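Local structure of beta-gamma-crystallin (Geodia cydonium, 4IAU) at residues K5-S11 / F29-T35; I118-Q122 / S158-E162. The protein is of unknown function but binds calcium, as a Greek key protein of the beta/gamma-crystallin family. All coordinates share one frame. Where two conformers were deposited one is given. Residues are numbered along the deposited sequence.

Interaction 1. Residues K5-S11 / F29-T35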
# COMPACT_ATOMS: atom_id res chain seq x y z
N LYS A 5 -0.68 12.10 -7.22
CA LYS A 5 -1.89 12.80 -7.62
C LYS A 5 -2.80 11.85 -8.37
O LYS A 5 -2.34 11.08 -9.22
CB LYS A 5 -1.54 14.04 -8.44
CG LYS A 5 -2.65 15.04 -8.58
CD LYS A 5 -2.17 16.30 -9.33
CE LYS A 5 -3.30 17.31 -9.39
NZ LYS A 5 -2.78 18.51 -10.16
N VAL A 6 -4.09 11.92 -8.08
CA VAL A 6 -5.09 11.13 -8.76
C VAL A 6 -6.33 12.00 -9.00
O VAL A 6 -6.72 12.77 -8.16
CB VAL A 6 -5.42 9.83 -7.99
CG1 VAL A 6 -5.99 10.13 -6.59
CG2 VAL A 6 -6.37 8.95 -8.77
N THR A 7 -6.93 11.81 -10.17
CA THR A 7 -8.19 12.39 -10.50
C THR A 7 -9.28 11.32 -10.39
O THR A 7 -9.12 10.21 -10.91
CB THR A 7 -8.20 12.91 -11.95
OG1 THR A 7 -7.24 13.95 -12.08
CG2 THR A 7 -9.60 13.43 -12.38
N LEU A 8 -10.37 11.66 -9.72
CA LEU A 8 -11.52 10.79 -9.56
C LEU A 8 -12.74 11.52 -10.07
O LEU A 8 -12.90 12.73 -9.91
CB LEU A 8 -11.74 10.37 -8.10
CG LEU A 8 -10.63 9.48 -7.51
CD1 LEU A 8 -10.80 9.33 -6.03
CD2 LEU A 8 -10.63 8.16 -8.20
N VAL A 9 -13.63 10.78 -10.75
CA VAL A 9 -14.81 11.34 -11.39
C VAL A 9 -16.04 10.54 -10.97
O VAL A 9 -16.03 9.31 -10.94
CB VAL A 9 -14.65 11.34 -12.93
CG1 VAL A 9 -15.81 12.10 -13.57
CG2 VAL A 9 -13.34 11.91 -13.37
N THR A 10 -17.11 11.25 -10.62
CA THR A 10 -18.38 10.65 -10.26
C THR A 10 -19.11 10.17 -11.49
O THR A 10 -18.85 10.61 -12.60
CB THR A 10 -19.27 11.61 -9.46
OG1 THR A 10 -19.69 12.60 -10.37
CG2 THR A 10 -18.57 12.21 -8.28
N SER A 11 -20.13 9.34 -11.27
CA SER A 11 -20.96 8.89 -12.39
C SER A 11 -21.65 10.08 -13.05
O SER A 11 -21.97 10.03 -14.22
CB SER A 11 -22.01 7.89 -11.91
OG SER A 11 -22.89 8.46 -10.99
N PHE A 29 -17.21 7.90 -6.17
CA PHE A 29 -16.51 8.02 -7.43
C PHE A 29 -16.62 6.76 -8.26
O PHE A 29 -16.66 5.64 -7.70
CB PHE A 29 -15.06 8.40 -7.16
CG PHE A 29 -14.85 9.80 -6.59
CD1 PHE A 29 -15.07 10.92 -7.38
CD2 PHE A 29 -14.42 10.01 -5.29
CE1 PHE A 29 -14.87 12.18 -6.90
CE2 PHE A 29 -14.19 11.26 -4.84
CZ PHE A 29 -14.41 12.37 -5.61
N ALA A 30 -16.62 6.93 -9.56
CA ALA A 30 -16.81 5.84 -10.52
C ALA A 30 -15.61 5.65 -11.47
O ALA A 30 -15.46 4.53 -11.97
CB ALA A 30 -18.07 6.07 -11.32
N ARG A 31 -14.86 6.68 -11.77
CA ARG A 31 -13.76 6.60 -12.74
C ARG A 31 -12.53 7.25 -12.14
O ARG A 31 -12.62 8.09 -11.24
CB ARG A 31 -14.13 7.25 -14.08
CG ARG A 31 -15.26 6.51 -14.77
CD ARG A 31 -15.45 6.93 -16.26
NE ARG A 31 -15.86 8.24 -16.36
CZ ARG A 31 -15.70 9.04 -17.40
NH1 ARG A 31 -15.01 8.72 -18.48
NH2 ARG A 31 -16.20 10.25 -17.25
N VAL A 32 -11.38 6.84 -12.67
CA VAL A 32 -10.09 7.20 -12.07
C VAL A 32 -9.04 7.42 -13.14
O VAL A 32 -9.01 6.72 -14.17
CB VAL A 32 -9.65 6.06 -11.12
CG1 VAL A 32 -9.51 4.71 -11.84
CG2 VAL A 32 -8.36 6.41 -10.36
N ARG A 33 -8.11 8.32 -12.86
CA ARG A 33 -6.86 8.46 -13.58
C ARG A 33 -5.77 8.88 -12.59
O ARG A 33 -5.78 10.00 -12.12
CB ARG A 33 -6.93 9.47 -14.71
CG ARG A 33 -5.65 9.60 -15.50
CD ARG A 33 -5.76 10.63 -16.57
NE ARG A 33 -4.47 10.95 -17.14
CZ ARG A 33 -4.27 11.89 -18.06
NH1 ARG A 33 -5.32 12.55 -18.54
NH2 ARG A 33 -3.01 12.12 -18.42
N VAL A 34 -4.84 7.95 -12.30
CA VAL A 34 -3.65 8.31 -11.54
C VAL A 34 -2.72 9.10 -12.45
O VAL A 34 -2.31 8.59 -13.51
CB VAL A 34 -2.93 7.07 -11.01
CG1 VAL A 34 -1.61 7.47 -10.39
CG2 VAL A 34 -3.79 6.33 -10.00
N THR A 35 -2.41 10.33 -12.08
CA THR A 35 -1.53 11.17 -12.90
C THR A 35 -0.10 11.21 -12.35
O THR A 35 0.82 11.42 -13.16
CB THR A 35 -2.12 12.56 -13.05
OG1 THR A 35 -2.27 13.15 -11.78
CG2 THR A 35 -3.45 12.48 -13.80
O HOH W 1 -4.57 14.46 -11.31
O HOH W 2 -18.15 9.90 -15.20

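Interaction 2. Residues I118-Q122 / S158-E162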
# COMPACT_ATOMS: atom_id res chain seq x y z
N ILE A 118 7.38 -3.19 -2.44
CA ILE A 118 8.77 -2.75 -2.50
C ILE A 118 8.95 -2.07 -3.84
O ILE A 118 8.89 -2.72 -4.89
CB ILE A 118 9.78 -3.89 -2.30
CG1 ILE A 118 9.52 -4.62 -0.98
CG2 ILE A 118 11.18 -3.31 -2.35
CD1 ILE A 118 10.49 -5.72 -0.63
N SER A 119 9.19 -0.76 -3.82
CA SER A 119 9.42 -0.02 -5.05
C SER A 119 10.89 0.08 -5.40
O SER A 119 11.25 0.08 -6.58
CB SER A 119 8.80 1.38 -4.98
OG SER A 119 9.05 2.11 -6.19
N GLN A 120 11.77 0.19 -4.43
CA GLN A 120 13.17 0.41 -4.68
C GLN A 120 13.97 -0.31 -3.61
O GLN A 120 13.56 -0.34 -2.46
CB GLN A 120 13.51 1.91 -4.63
CG GLN A 120 14.78 2.31 -5.31
CD GLN A 120 15.03 3.80 -5.11
OE1 GLN A 120 14.90 4.61 -6.08
NE2 GLN A 120 15.20 4.44 -3.99
N GLY A 121 15.14 -0.81 -4.01
CA GLY A 121 16.09 -1.40 -3.10
C GLY A 121 16.00 -2.92 -2.99
O GLY A 121 15.01 -3.53 -3.26
N GLN A 122 17.14 -3.46 -2.51
CA GLN A 122 17.22 -4.83 -2.10
C GLN A 122 17.24 -4.85 -0.57
O GLN A 122 17.94 -4.07 0.04
CB GLN A 122 18.48 -5.53 -2.62
CG GLN A 122 18.52 -5.56 -4.14
CD GLN A 122 17.53 -6.55 -4.72
OE1 GLN A 122 17.23 -7.61 -4.18
NE2 GLN A 122 16.94 -6.13 -5.83
N SER A 158 12.17 -6.69 11.53
CA SER A 158 13.14 -5.75 11.08
C SER A 158 13.44 -6.00 9.61
O SER A 158 13.21 -7.12 9.11
CB SER A 158 14.42 -5.74 11.92
OG SER A 158 15.08 -6.97 11.95
N MSE A 159 13.91 -4.96 8.92
CA MSE A 159 14.11 -5.02 7.48
C MSE A 159 15.25 -4.09 7.14
O MSE A 159 15.17 -2.91 7.38
CB MSE A 159 12.78 -4.71 6.77
CG MSE A 159 12.79 -4.88 5.27
SE MSE A 159 10.96 -4.85 4.63
CE MSE A 159 11.29 -4.29 2.84
N GLU A 160 16.34 -4.67 6.59
CA GLU A 160 17.58 -3.96 6.37
C GLU A 160 17.73 -3.72 4.87
O GLU A 160 17.59 -4.65 4.06
CB GLU A 160 18.77 -4.78 6.92
CG GLU A 160 20.03 -3.95 6.90
CD GLU A 160 21.10 -4.30 7.88
OE1 GLU A 160 21.34 -5.51 7.88
OE2 GLU A 160 21.65 -3.44 8.62
N ARG A 161 18.05 -2.50 4.48
CA ARG A 161 18.29 -2.18 3.09
C ARG A 161 19.75 -2.46 2.79
O ARG A 161 20.63 -1.97 3.48
CB ARG A 161 17.92 -0.72 2.82
CG ARG A 161 17.96 -0.40 1.33
CD ARG A 161 17.44 0.95 1.09
NE ARG A 161 17.43 1.25 -0.31
CZ ARG A 161 16.57 2.05 -0.96
NH1 ARG A 161 15.63 2.69 -0.26
NH2 ARG A 161 16.79 2.05 -2.25
N GLU A 162 19.99 -3.21 1.75
CA GLU A 162 21.35 -3.55 1.32
C GLU A 162 21.88 -2.42 0.50
O GLU A 162 21.24 -1.49 -0.05
CB GLU A 162 21.35 -4.86 0.53
CG GLU A 162 20.81 -6.10 1.18
CD GLU A 162 21.04 -7.40 0.42
OE1 GLU A 162 21.01 -7.40 -0.83
OE2 GLU A 162 21.27 -8.46 1.05
O HOH W 3 19.48 -1.72 -2.09

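Interaction 1. Residues K5-S11 / F29-T35
Strand 5-9 runs antiparallel to strand 31-35, with axes 4.6 Å apart at 165°. At its start, K5 O accepts T35 N at 3.0 Å. V6 begins the apolar face: its CG2 lies 3.6 Å from V32 CG2 and 3.9 Å from V34 CG2, and W39 and F41 of strand 38-42 extend this packing. T7 forms a hydrogen-bonded pair with R33 (T7 N to R33 O and R33 N to T7 O, both 2.9 Å); its OG1, bonded chiefly to D17, also takes a water that reaches T35 OG1. L8 points to the same face as V6: CD2 is 3.6 Å from V32 CG2, and CB sits 3.6 Å from the F29 ring centroid, 18° off the normal, a CH-pi contact. V9 N donates to R31 O (2.9 Å), and V9 O accepts both A30 N (2.8 Å) and R31 N (3.0 Å), defining a classic beta bulge. T10 O is water-bridged to R31 NH2. Strands 5-9 and 31-36 are the inner pair of the antiparallel sheet 15-18, 5-9, 31-36, 67-68, consistent with the family's Greek key fold.

Interaction 2. Residues I118-Q122 / S158-E162
The backbones meet at one end, where Q122 and E162 have CA atoms 5.5 Å apart and E162 N donates to Q122 O at 2.8 Å, with a nearly straight 171° angle. This bond continues the antiparallel pairing of strands 123-126 and 158-161, neighbours in one sheet of the Greek key crystallin domain, while residues 119-122 form the loop arriving from strand 115-118 in the other sheet. Deeper between the sheets, I118 CD1 packs 3.8 Å from CE of selenomethionine M159; W123 touches both side chains. The extended R161 side chain runs alongside the loop, bringing NH2 to 3.6 Å from G121 CA and placing Q120 O over one guanidinium face; its NH1 is hydrogen-bonded to V84 O. At phi/psi 96/159 a CB on G121 would crowd Q120 O and also lie 2.9 Å from R161 NE, so glycine suits both backbone and passage. The E162 carboxylate forms a salt bridge with R137. A water accepts from Q122 N at 2.9 Å and donates to E162 O at 2.7 Å.

The centres of interactions 1 and 2 are 31 Å apart, their nearest atoms about 13 Å apart, and they lie on opposite sides of the chain's centre. They occur in series and share no strand. Interaction 1 knits two strands of one N-terminal sheet by backbone hydrogen bonds, whereas interaction 2 joins the two sheets of the C-terminal domain, from the end of strand 115-118 to strand 158-161. The sheet orders 15-18/5-9/31-36/67-68 and 98-101/86-89/115-118/141-143 match, both antiparallel throughout. Each contact thus stays within its own half of the chain, consistent with a two-domain crystallin, and both lie away from the calcium site formed by K90, G112, S114 and D154.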